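Local coordinates for putative carbonic anhydrase (PDB 3LAS) that catalyses the reversible hydration of carbon dioxide to hydrogencarbonate as a zinc-dependent beta-class carbonic anhydrase, at the interface of chains A and B. Residues are numbered along the deposited sequence; one frame, centred on the assembly and turned at random. Chains: chain A/B, Putative carbonic anhydrase.

Contact 1: the interface of chains A and B. Residues chain A 26-27, 29, 46, 51-57; chain B 39, 41-44.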
# COMPACT_ATOMS: atom_id res chain seq x y z
N PRO A 26 19.49 -3.65 -0.73
CA PRO A 26 19.27 -3.37 -2.17
C PRO A 26 17.82 -2.98 -2.50
O PRO A 26 16.86 -3.41 -1.81
CB PRO A 26 19.57 -4.74 -2.83
CG PRO A 26 19.33 -5.76 -1.75
CD PRO A 26 19.75 -5.05 -0.42
N LEU A 27 17.66 -2.21 -3.55
CA LEU A 27 16.35 -1.81 -3.99
C LEU A 27 15.52 -3.02 -4.45
O LEU A 27 14.31 -3.07 -4.25
CB LEU A 27 16.57 -0.87 -5.15
CG LEU A 27 15.45 0.07 -5.52
CD1 LEU A 27 14.30 0.48 -4.60
CD2 LEU A 27 15.89 1.26 -6.47
N PRO A 29 13.76 -6.38 -4.04
CA PRO A 29 13.42 -7.19 -2.87
C PRO A 29 14.05 -8.56 -2.90
O PRO A 29 14.02 -9.22 -3.94
CB PRO A 29 11.87 -7.27 -2.95
CG PRO A 29 11.47 -5.98 -3.67
CD PRO A 29 12.56 -5.87 -4.73
N ALA A 46 4.57 -7.36 7.65
CA ALA A 46 5.84 -8.02 7.91
C ALA A 46 5.76 -9.08 8.94
O ALA A 46 6.17 -10.25 8.64
CB ALA A 46 6.95 -6.96 8.25
N LEU A 51 8.38 -11.38 7.22
CA LEU A 51 9.32 -10.60 6.37
C LEU A 51 10.38 -9.97 7.18
O LEU A 51 10.13 -9.20 8.10
CB LEU A 51 8.58 -9.49 5.61
CG LEU A 51 7.34 -9.96 4.80
CD1 LEU A 51 6.76 -8.69 4.16
CD2 LEU A 51 7.75 -11.02 3.79
N ALA A 52 11.62 -10.18 6.78
CA ALA A 52 12.74 -9.32 7.21
C ALA A 52 12.74 -8.02 6.40
O ALA A 52 12.18 -7.94 5.28
CB ALA A 52 14.08 -10.06 6.96
N LEU A 53 13.33 -6.97 6.93
CA LEU A 53 13.48 -5.79 6.19
C LEU A 53 14.16 -6.05 4.85
O LEU A 53 15.16 -6.78 4.78
CB LEU A 53 14.26 -4.75 7.05
CG LEU A 53 14.12 -3.29 6.62
CD1 LEU A 53 12.65 -2.82 6.85
CD2 LEU A 53 15.09 -2.39 7.40
N GLY A 54 13.62 -5.53 3.74
CA GLY A 54 14.10 -5.76 2.40
C GLY A 54 13.56 -6.97 1.68
O GLY A 54 13.97 -7.23 0.55
N ASP A 55 12.69 -7.74 2.33
CA ASP A 55 12.24 -8.99 1.70
C ASP A 55 11.27 -8.87 0.56
O ASP A 55 11.45 -9.58 -0.45
CB ASP A 55 11.62 -9.96 2.73
CG ASP A 55 12.62 -10.80 3.48
OD1 ASP A 55 13.83 -10.73 3.16
OD2 ASP A 55 12.18 -11.55 4.36
N ALA A 56 10.23 -8.05 0.67
CA ALA A 56 9.15 -8.08 -0.35
C ALA A 56 8.55 -6.70 -0.53
O ALA A 56 8.43 -5.90 0.45
CB ALA A 56 8.06 -9.01 0.16
N HIS A 57 8.10 -6.39 -1.74
CA HIS A 57 7.29 -5.22 -1.94
C HIS A 57 5.89 -5.40 -1.36
O HIS A 57 5.34 -6.53 -1.39
CB HIS A 57 7.13 -4.90 -3.47
CG HIS A 57 8.33 -4.22 -4.02
ND1 HIS A 57 8.81 -4.43 -5.30
CD2 HIS A 57 9.16 -3.33 -3.43
CE1 HIS A 57 9.84 -3.62 -5.51
NE2 HIS A 57 10.12 -2.97 -4.36
N MET B 39 5.76 1.21 -1.85
CA MET B 39 5.87 -0.23 -1.67
C MET B 39 7.22 -0.78 -1.21
O MET B 39 7.33 -1.98 -0.95
CB MET B 39 5.43 -0.90 -2.96
CG MET B 39 6.45 -0.71 -4.08
SD MET B 39 5.79 -1.28 -5.66
CE MET B 39 7.19 -0.98 -6.70
N SER B 41 10.49 -2.48 -0.23
CA SER B 41 10.71 -3.57 0.73
C SER B 41 11.52 -3.21 1.95
O SER B 41 11.46 -3.96 2.93
CB SER B 41 11.36 -4.68 -0.06
OG SER B 41 12.71 -4.38 -0.39
N ARG B 42 12.20 -2.05 1.87
CA ARG B 42 13.09 -1.65 3.00
C ARG B 42 12.42 -0.66 3.90
O ARG B 42 13.08 -0.10 4.77
CB ARG B 42 14.34 -1.00 2.42
CG ARG B 42 15.02 -1.94 1.41
CD ARG B 42 16.10 -1.20 0.55
NE ARG B 42 15.42 -0.20 -0.26
CZ ARG B 42 16.06 0.68 -1.02
NH1 ARG B 42 17.40 0.69 -1.11
NH2 ARG B 42 15.36 1.61 -1.61
N LEU B 43 11.12 -0.49 3.78
CA LEU B 43 10.33 0.34 4.69
C LEU B 43 9.26 -0.55 5.33
O LEU B 43 8.35 -1.02 4.63
CB LEU B 43 9.73 1.52 3.94
CG LEU B 43 8.67 2.32 4.72
CD1 LEU B 43 9.24 2.85 6.03
CD2 LEU B 43 8.24 3.50 3.83
N HIS B 44 9.41 -0.77 6.62
CA HIS B 44 8.44 -1.43 7.43
C HIS B 44 7.80 -0.28 8.27
O HIS B 44 8.38 0.22 9.22
CB HIS B 44 8.98 -2.60 8.24
CG HIS B 44 9.27 -3.78 7.39
ND1 HIS B 44 9.80 -4.92 7.95
CD2 HIS B 44 9.03 -3.98 6.08
CE1 HIS B 44 9.93 -5.77 6.97
NE2 HIS B 44 9.47 -5.25 5.83
O HOH W 1 9.66 -6.12 3.03
O HOH W 2 12.50 -2.40 -2.40
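The imidazole of B:His44 is clamped between two methyl groups of chain A. A:Leu53 CD1 lies over one face, 3.6 Å from CG of the ring, and A:Ala46 CB lies over the other, 3.5 Å from CE1; both are displaced toward the rim. At the ring's edge, in its plane, water 1 meets NE2 at 2.9 Å and also bonds to B:Ser41 O and to the backbone N and O of A:Ala56, so one water ties the histidine to both chains. The A:His57 ring is covered too, by A:Pro29 CG over the centre of one face and the B:Met39 methyl, CE, near the rim of the opposite face. The B:Arg42 guanidinium has A:Leu27 CA over its centre on one side. B:Ser41 sets its CB against A:Pro29 CG and A:Gly54 CA, 3.8 Å from each. Its hydroxyl sits between the backbone N and the carbonyl carbon (chi1 72°), which lets OG reach water 2 at 2.8 Å; that water also joins B:Ser41 N, A:Leu27 O and A:His57 NE2. The chain B loop 39-44 docks against loops, helix 45-49 and strand 56-61 of chain A, pinned by a backbone bond: A:Gly54 N donates to B:Ser41 O at 2.8 Å, coming from above the carbonyl plane.

Contact 2: the interface of chains A and B. Residues chain A 40, 42, 93-95, 98; chain B 24-25, 27, 57, 81.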
# COMPACT_ATOMS: atom_id res chain seq x y z
N ASP A 40 -5.89 -1.92 5.70
CA ASP A 40 -6.40 -2.13 7.04
C ASP A 40 -5.35 -2.00 8.13
O ASP A 40 -4.30 -2.62 8.10
CB ASP A 40 -7.04 -3.52 7.13
CG ASP A 40 -7.86 -3.63 8.38
OD1 ASP A 40 -7.32 -4.09 9.42
OD2 ASP A 40 -9.07 -3.38 8.28
N ARG A 42 -5.23 -3.13 11.02
CA ARG A 42 -5.02 -4.32 11.88
C ARG A 42 -4.19 -5.36 11.19
O ARG A 42 -4.06 -6.48 11.71
CB ARG A 42 -6.36 -4.91 12.28
CG ARG A 42 -7.29 -3.85 12.97
CD ARG A 42 -8.74 -4.30 12.99
NE ARG A 42 -9.24 -4.37 11.61
CZ ARG A 42 -10.47 -4.78 11.32
NH1 ARG A 42 -11.35 -5.12 12.30
NH2 ARG A 42 -10.82 -4.97 10.06
N ASP A 93 -13.43 -9.01 7.91
CA ASP A 93 -13.91 -7.76 8.44
C ASP A 93 -13.33 -6.58 7.66
O ASP A 93 -12.92 -5.56 8.23
CB ASP A 93 -13.66 -7.62 9.94
CG ASP A 93 -14.45 -6.49 10.58
OD1 ASP A 93 -15.61 -6.21 10.15
OD2 ASP A 93 -13.97 -5.86 11.54
N CYS A 94 -13.33 -6.65 6.35
CA CYS A 94 -12.80 -5.57 5.50
C CYS A 94 -13.85 -4.50 5.29
O CYS A 94 -15.07 -4.75 5.13
CB CYS A 94 -12.38 -6.15 4.19
SG CYS A 94 -11.59 -4.95 3.03
N GLY A 95 -13.38 -3.25 5.29
CA GLY A 95 -14.22 -2.11 5.01
C GLY A 95 -14.93 -2.24 3.68
O GLY A 95 -16.05 -1.71 3.50
N THR A 98 -18.57 -3.32 3.79
CA THR A 98 -19.50 -2.51 4.60
C THR A 98 -20.32 -1.51 3.89
O THR A 98 -21.09 -0.79 4.51
CB THR A 98 -18.73 -1.79 5.72
OG1 THR A 98 -17.91 -0.74 5.20
CG2 THR A 98 -17.87 -2.80 6.55
N HIS B 24 -9.88 -8.97 18.76
CA HIS B 24 -10.52 -8.09 17.76
C HIS B 24 -10.19 -6.67 18.06
O HIS B 24 -10.34 -6.18 19.22
CB HIS B 24 -12.06 -8.31 17.86
CG HIS B 24 -12.77 -7.63 16.74
ND1 HIS B 24 -13.51 -6.45 16.83
CD2 HIS B 24 -12.63 -7.86 15.41
CE1 HIS B 24 -13.92 -6.10 15.63
NE2 HIS B 24 -13.37 -6.92 14.75
N LEU B 25 -9.91 -5.94 17.01
CA LEU B 25 -9.72 -4.50 17.06
C LEU B 25 -10.76 -3.85 16.16
O LEU B 25 -11.19 -4.46 15.17
CB LEU B 25 -8.33 -4.13 16.59
CG LEU B 25 -7.21 -4.57 17.59
CD1 LEU B 25 -5.88 -4.38 16.96
CD2 LEU B 25 -7.34 -3.71 18.85
N LEU B 27 -12.43 -1.59 13.12
CA LEU B 27 -12.12 -1.17 11.77
C LEU B 27 -11.55 0.24 11.68
O LEU B 27 -10.70 0.55 10.82
CB LEU B 27 -13.41 -1.26 10.86
CG LEU B 27 -13.28 -2.35 9.79
CD1 LEU B 27 -14.62 -2.58 9.12
CD2 LEU B 27 -12.21 -2.16 8.72
N HIS B 57 -4.26 3.39 8.94
CA HIS B 57 -4.32 2.83 7.57
C HIS B 57 -2.97 3.07 6.89
O HIS B 57 -2.37 4.13 7.08
CB HIS B 57 -5.45 3.48 6.76
CG HIS B 57 -6.76 2.94 7.11
ND1 HIS B 57 -7.92 3.68 7.03
CD2 HIS B 57 -7.12 1.68 7.48
CE1 HIS B 57 -8.94 2.86 7.30
NE2 HIS B 57 -8.48 1.66 7.68
N LEU B 81 -14.53 5.04 7.11
CA LEU B 81 -13.82 4.40 8.26
C LEU B 81 -13.25 5.38 9.16
O LEU B 81 -12.44 5.00 10.01
CB LEU B 81 -12.77 3.38 7.69
CG LEU B 81 -13.33 2.29 6.74
CD1 LEU B 81 -12.13 1.43 6.22
CD2 LEU B 81 -14.33 1.36 7.44
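A:Arg42 leaves its backbone with CG anti to the carbonyl carbon (chi1 -56°) and bends at chi3 (-65°), while A:Asp40 has CG anti to its own N (chi1 -166°); together these turns lay guanidinium and carboxylate side by side. The grip is a side-on salt bridge: NE reaches A:Asp40 OD1 at 2.9 Å and NH2 reaches OD2 at 3.0 Å, each on a syn lone pair. OD1 also takes the backbone N of A:Arg42 from above the carboxylate plane. A second salt bridge joins the outer end of the guanidinium to A:Asp93, NH1 meeting the anti lone pair of OD2 at 2.8 Å, while NH2 meets the backbone O at 2.9 Å. The second N-H of NH1 crosses to B:Leu25 O at 2.9 Å, so every N-H of the group is used and its plane is firmly fixed. B:Leu27 closes over one face with its CA, and its methyl CD2 touches A:Asp40 OD2 at 3.4 Å. B:His24 NE2 adds a weak bond to A:Asp93 OD2. Held this way, A:Asp40 forms the aspartate-arginine pair typical of the family, which probably keeps its carboxylate off the zinc. The chain A residues lie in loops following strands 33-38 and 85-91, beside zinc ligand A:Cys94, and the B:24-27 segment, between helix 5-20 and strand 33-38, packs against that active-site edge and may help shape it.

Contact 3: the interface of chains A and B. Residues chain A 75-76, 79-80, 142-143, 145; chain B 104, 108, 111-112, 121.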
# COMPACT_ATOMS: atom_id res chain seq x y z
N VAL A 75 4.21 -3.49 -12.48
CA VAL A 75 5.11 -3.51 -13.65
C VAL A 75 6.41 -2.86 -13.20
O VAL A 75 7.54 -3.36 -13.58
CB VAL A 75 4.45 -2.71 -14.78
CG1 VAL A 75 5.55 -2.39 -15.89
CG2 VAL A 75 3.25 -3.41 -15.32
N ILE A 76 6.44 -1.83 -12.37
CA ILE A 76 7.70 -1.28 -11.85
C ILE A 76 8.35 -2.32 -10.97
O ILE A 76 9.58 -2.61 -11.10
CB ILE A 76 7.42 0.07 -11.09
CG1 ILE A 76 6.99 1.10 -12.11
CG2 ILE A 76 8.66 0.48 -10.30
CD1 ILE A 76 6.32 2.33 -11.41
N GLN A 79 9.53 -5.32 -13.58
CA GLN A 79 10.43 -5.08 -14.71
C GLN A 79 11.53 -4.20 -14.31
O GLN A 79 12.64 -4.31 -14.90
CB GLN A 79 9.65 -4.49 -15.92
CG GLN A 79 8.50 -5.42 -16.38
CD GLN A 79 8.83 -6.89 -16.53
OE1 GLN A 79 9.92 -7.23 -17.00
NE2 GLN A 79 7.96 -7.77 -16.13
N GLN A 80 11.39 -3.26 -13.39
CA GLN A 80 12.51 -2.46 -12.95
C GLN A 80 13.17 -3.09 -11.72
O GLN A 80 14.40 -3.05 -11.59
CB GLN A 80 11.98 -1.05 -12.68
CG GLN A 80 13.02 0.04 -12.43
CD GLN A 80 13.82 0.47 -13.61
OE1 GLN A 80 13.76 -0.17 -14.66
NE2 GLN A 80 14.64 1.48 -13.43
N PRO A 142 -1.95 -7.57 -20.02
CA PRO A 142 -0.72 -7.85 -20.81
C PRO A 142 0.53 -7.29 -20.16
O PRO A 142 1.66 -7.56 -20.62
CB PRO A 142 -0.99 -7.18 -22.16
CG PRO A 142 -2.04 -6.09 -21.80
CD PRO A 142 -2.88 -6.58 -20.61
N LEU A 143 0.42 -6.50 -19.11
CA LEU A 143 1.57 -5.95 -18.47
C LEU A 143 2.09 -6.91 -17.42
O LEU A 143 3.17 -6.59 -16.85
CB LEU A 143 1.25 -4.58 -17.88
CG LEU A 143 0.95 -3.47 -18.89
CD1 LEU A 143 0.36 -2.25 -18.25
CD2 LEU A 143 2.27 -3.11 -19.54
N PRO A 145 3.45 -10.63 -16.85
CA PRO A 145 3.83 -11.75 -17.68
C PRO A 145 3.22 -13.05 -17.21
O PRO A 145 2.86 -13.23 -16.06
CB PRO A 145 5.32 -11.97 -17.32
CG PRO A 145 5.80 -10.77 -16.98
CD PRO A 145 4.62 -9.87 -16.48
N PHE B 104 11.53 4.14 -19.39
CA PHE B 104 10.86 2.93 -18.97
C PHE B 104 10.00 2.40 -20.09
O PHE B 104 9.88 1.15 -20.22
CB PHE B 104 10.06 3.19 -17.68
CG PHE B 104 9.68 1.95 -16.95
CD1 PHE B 104 10.63 1.00 -16.59
CD2 PHE B 104 8.35 1.77 -16.55
CE1 PHE B 104 10.27 -0.19 -15.93
CE2 PHE B 104 8.02 0.58 -15.86
CZ PHE B 104 8.93 -0.34 -15.56
N LEU B 108 10.25 -1.45 -21.36
CA LEU B 108 9.11 -2.36 -21.44
C LEU B 108 8.96 -2.97 -22.84
O LEU B 108 8.48 -4.10 -22.98
CB LEU B 108 7.79 -1.68 -21.01
CG LEU B 108 7.85 -1.36 -19.50
CD1 LEU B 108 6.50 -0.68 -19.15
CD2 LEU B 108 8.05 -2.58 -18.63
N ASP B 111 11.36 -5.81 -22.36
CA ASP B 111 11.09 -6.73 -21.29
C ASP B 111 9.79 -7.51 -21.59
O ASP B 111 9.69 -8.71 -21.24
CB ASP B 111 10.93 -5.97 -19.96
CG ASP B 111 12.24 -5.44 -19.45
OD1 ASP B 111 13.32 -5.82 -19.92
OD2 ASP B 111 12.07 -4.46 -18.56
N LEU B 112 8.80 -6.84 -22.24
CA LEU B 112 7.49 -7.43 -22.43
C LEU B 112 7.04 -7.42 -23.86
O LEU B 112 6.01 -8.02 -24.18
CB LEU B 112 6.45 -6.66 -21.62
CG LEU B 112 6.58 -6.72 -20.06
CD1 LEU B 112 5.54 -5.80 -19.44
CD2 LEU B 112 6.45 -8.14 -19.60
N PHE B 121 3.94 6.43 -15.62
CA PHE B 121 4.45 5.61 -14.51
C PHE B 121 4.78 6.46 -13.30
O PHE B 121 5.15 5.88 -12.26
CB PHE B 121 5.67 4.78 -15.01
CG PHE B 121 5.21 3.71 -15.92
CD1 PHE B 121 4.73 2.49 -15.45
CD2 PHE B 121 5.28 3.93 -17.30
CE1 PHE B 121 4.26 1.48 -16.33
CE2 PHE B 121 4.82 2.89 -18.18
CZ PHE B 121 4.32 1.73 -17.66
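A:Gln79 OE1, the amide oxygen, is the polar atom that chain B approaches most closely here, yet the number of bonds gripping it from that chain is zero: it rests against the methylene B:Asp111 CB at 3.4 Å. The two side chains slide past each other in opposite directions, with amide and carboxylate planes well turned from one another, and no polar pair links the chains in this patch. Packing does the work instead. A:Gln79 CG, anti to the carbonyl carbon (chi1 -58°), crosses B:Leu108 at about a right angle and sits 3.7 Å from the methyl CD2; the bend at chi2 (-46°) turns the amide toward B:Asp111 and B:Leu112. The same methyl takes A:Val75 CG1 at 3.7 Å. B:Phe104 has CG anti to its backbone N (chi1 -163°) and reaches across rim first: CE2 touches A:Ile76 CG1 at 3.9 Å, CE1 touches A:Gln80 CB at 3.8 Å, and the carbonyl A:Val75 O lies at the ring's edge, in plane. Within chain B the ring is steadied by B:Leu108 CG over one face, while B:Phe104 CD2 stands over the centre of the B:Phe121 ring. B:Leu112 spreads its methyls, CD2 against A:Pro145 CG at 3.8 Å and CD1 against A:Leu143 O at 3.6 Å. The patch joins helix 68-80 of chain A to helix 101-112 of chain B, flanked by the A:142-145 loop before strand 149-155 and the B:Phe121 loop before helix 127-140.

Contact 4: the interface of chains A and B. Residues chain A 33, 35, 49, 51, 85, 87, 151, 153; chain B 4-6, 9.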
# COMPACT_ATOMS: atom_id res chain seq x y z
N VAL A 33 9.12 -11.14 -4.32
CA VAL A 33 7.67 -11.16 -4.16
C VAL A 33 7.14 -9.75 -4.01
O VAL A 33 7.77 -8.90 -3.32
CB VAL A 33 7.24 -12.00 -2.92
CG1 VAL A 33 5.71 -11.96 -2.77
CG2 VAL A 33 7.74 -13.41 -3.01
N ILE A 35 3.44 -8.19 -2.63
CA ILE A 35 2.15 -8.50 -1.98
C ILE A 35 1.18 -7.42 -2.26
O ILE A 35 1.54 -6.23 -2.18
CB ILE A 35 2.42 -8.58 -0.47
CG1 ILE A 35 3.41 -9.76 -0.18
CG2 ILE A 35 1.11 -8.79 0.34
CD1 ILE A 35 4.28 -9.43 1.03
N LEU A 49 3.70 -12.29 7.77
CA LEU A 49 4.32 -13.14 6.77
C LEU A 49 5.74 -13.51 7.07
O LEU A 49 6.36 -14.19 6.22
CB LEU A 49 4.15 -12.51 5.35
CG LEU A 49 2.73 -12.15 4.91
CD1 LEU A 49 2.82 -11.46 3.52
CD2 LEU A 49 1.79 -13.32 4.86
N LEU A 51 8.38 -11.38 7.22
CA LEU A 51 9.32 -10.60 6.37
C LEU A 51 10.38 -9.97 7.18
O LEU A 51 10.13 -9.20 8.10
CB LEU A 51 8.58 -9.49 5.61
CG LEU A 51 7.34 -9.96 4.80
CD1 LEU A 51 6.76 -8.69 4.16
CD2 LEU A 51 7.75 -11.02 3.79
N GLU A 85 6.87 -12.87 -8.47
CA GLU A 85 5.81 -13.58 -7.81
C GLU A 85 4.86 -12.56 -7.16
O GLU A 85 5.32 -11.49 -6.72
CB GLU A 85 6.49 -14.51 -6.71
CG GLU A 85 5.43 -15.26 -5.91
CD GLU A 85 6.05 -16.37 -4.99
OE1 GLU A 85 7.22 -16.77 -5.09
OE2 GLU A 85 5.20 -16.82 -4.17
N VAL A 87 1.40 -12.08 -4.43
CA VAL A 87 0.42 -12.62 -3.47
C VAL A 87 -0.68 -11.64 -3.36
O VAL A 87 -0.42 -10.46 -3.03
CB VAL A 87 1.08 -12.86 -2.10
CG1 VAL A 87 0.03 -13.36 -1.05
CG2 VAL A 87 2.20 -13.85 -2.18
N SER A 151 -0.54 -16.14 -6.07
CA SER A 151 -1.26 -16.88 -5.04
C SER A 151 -2.29 -15.97 -4.41
O SER A 151 -2.07 -14.76 -4.32
CB SER A 151 -0.31 -17.43 -3.93
OG SER A 151 0.71 -18.21 -4.56
N ALA A 153 -4.86 -15.36 -0.90
CA ALA A 153 -4.99 -15.69 0.51
C ALA A 153 -5.88 -14.75 1.24
O ALA A 153 -6.14 -13.64 0.75
CB ALA A 153 -3.61 -15.78 1.14
N SER B 4 6.62 -22.09 -4.11
CA SER B 4 6.71 -20.64 -4.29
C SER B 4 7.14 -20.07 -2.93
O SER B 4 7.03 -20.70 -1.87
CB SER B 4 5.30 -20.03 -4.60
OG SER B 4 4.44 -20.33 -3.49
N TYR B 5 7.55 -18.79 -2.95
CA TYR B 5 7.88 -18.16 -1.71
C TYR B 5 6.62 -17.94 -0.86
O TYR B 5 6.73 -17.93 0.40
CB TYR B 5 8.65 -16.83 -1.96
CG TYR B 5 9.51 -16.52 -0.86
CD1 TYR B 5 10.87 -16.86 -0.84
CD2 TYR B 5 8.96 -15.93 0.24
CE1 TYR B 5 11.67 -16.58 0.28
CE2 TYR B 5 9.76 -15.64 1.36
CZ TYR B 5 11.09 -16.02 1.35
OH TYR B 5 11.82 -15.69 2.50
N PHE B 6 5.45 -17.83 -1.49
CA PHE B 6 4.21 -17.77 -0.72
C PHE B 6 4.14 -18.90 0.29
O PHE B 6 3.66 -18.73 1.44
CB PHE B 6 3.06 -17.85 -1.68
CG PHE B 6 1.71 -18.00 -1.01
CD1 PHE B 6 1.08 -16.93 -0.36
CD2 PHE B 6 1.07 -19.22 -1.03
CE1 PHE B 6 -0.16 -17.11 0.24
CE2 PHE B 6 -0.16 -19.44 -0.43
CZ PHE B 6 -0.80 -18.36 0.17
N PHE B 9 5.86 -17.97 3.35
CA PHE B 9 5.07 -17.03 4.15
C PHE B 9 4.03 -17.78 4.94
O PHE B 9 3.86 -17.44 6.14
CB PHE B 9 4.31 -16.04 3.25
CG PHE B 9 5.14 -15.10 2.41
CD1 PHE B 9 6.44 -14.86 2.65
CD2 PHE B 9 4.40 -14.36 1.42
CE1 PHE B 9 7.14 -13.85 1.87
CE2 PHE B 9 5.02 -13.36 0.62
CZ PHE B 9 6.36 -13.19 0.83
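Two backbone N-H groups at the start of helix 5-20 of chain B are held by one carboxylate of chain A. B:Tyr5 N donates to A:Glu85 OE1 at 3.0 Å and B:Phe6 N to OE2 at 2.9 Å, both on syn lone pairs, so the glutamate caps the helix end like a fork; the helix N-terminus should stabilise its negative charge. Around this cap the aromatic side chains pack onto the sheet. B:Phe6, CG anti to its backbone N (chi1 172°), takes A:Ser151 CB over one ring face, 3.6 Å from CG, and sets its CE1 against A:Ala153 CB at 3.8 Å. A:Val87 crosses it at about a right angle. B:Phe9, CG beside its own N (chi1 -65°), points tip first at A:Val33, whose CG1 lies 3.7 Å from CE2, while A:Leu49 CB lies over one face and B:Tyr5 O over the other. In the next shell, A:Glu85 reaches the helix because CG is anti to its N and the chain runs on extended (chi2 170°). Strands 33-38, 85-91 and 149-155 supply the floor, so helix 5-20 of chain B packs on the chain A sheet, and by the two-fold the reverse holds. At the far rim A:Leu51 CD2 presses on B:Phe9 CE1 at 3.5 Å.

Contacts 1 and 4 are neighbours, their C-alpha centres about 13 Å apart, and share A:Leu51, which faces the chain B loop in one and helix 5-20 in the other. Contact 3 lies about 20 Å from both, and contact 2, beside the zinc site of chain A, is about 32 Å from contact 3. Strand 33-38 leads from contact 4 toward the loop used in contact 2. Because the interface is two-fold symmetric, each contact has a twin, so B:Arg42 of contact 1 does at the other active site what A:Arg42 does in contact 2. Dimer formation and active-site architecture therefore appear coupled.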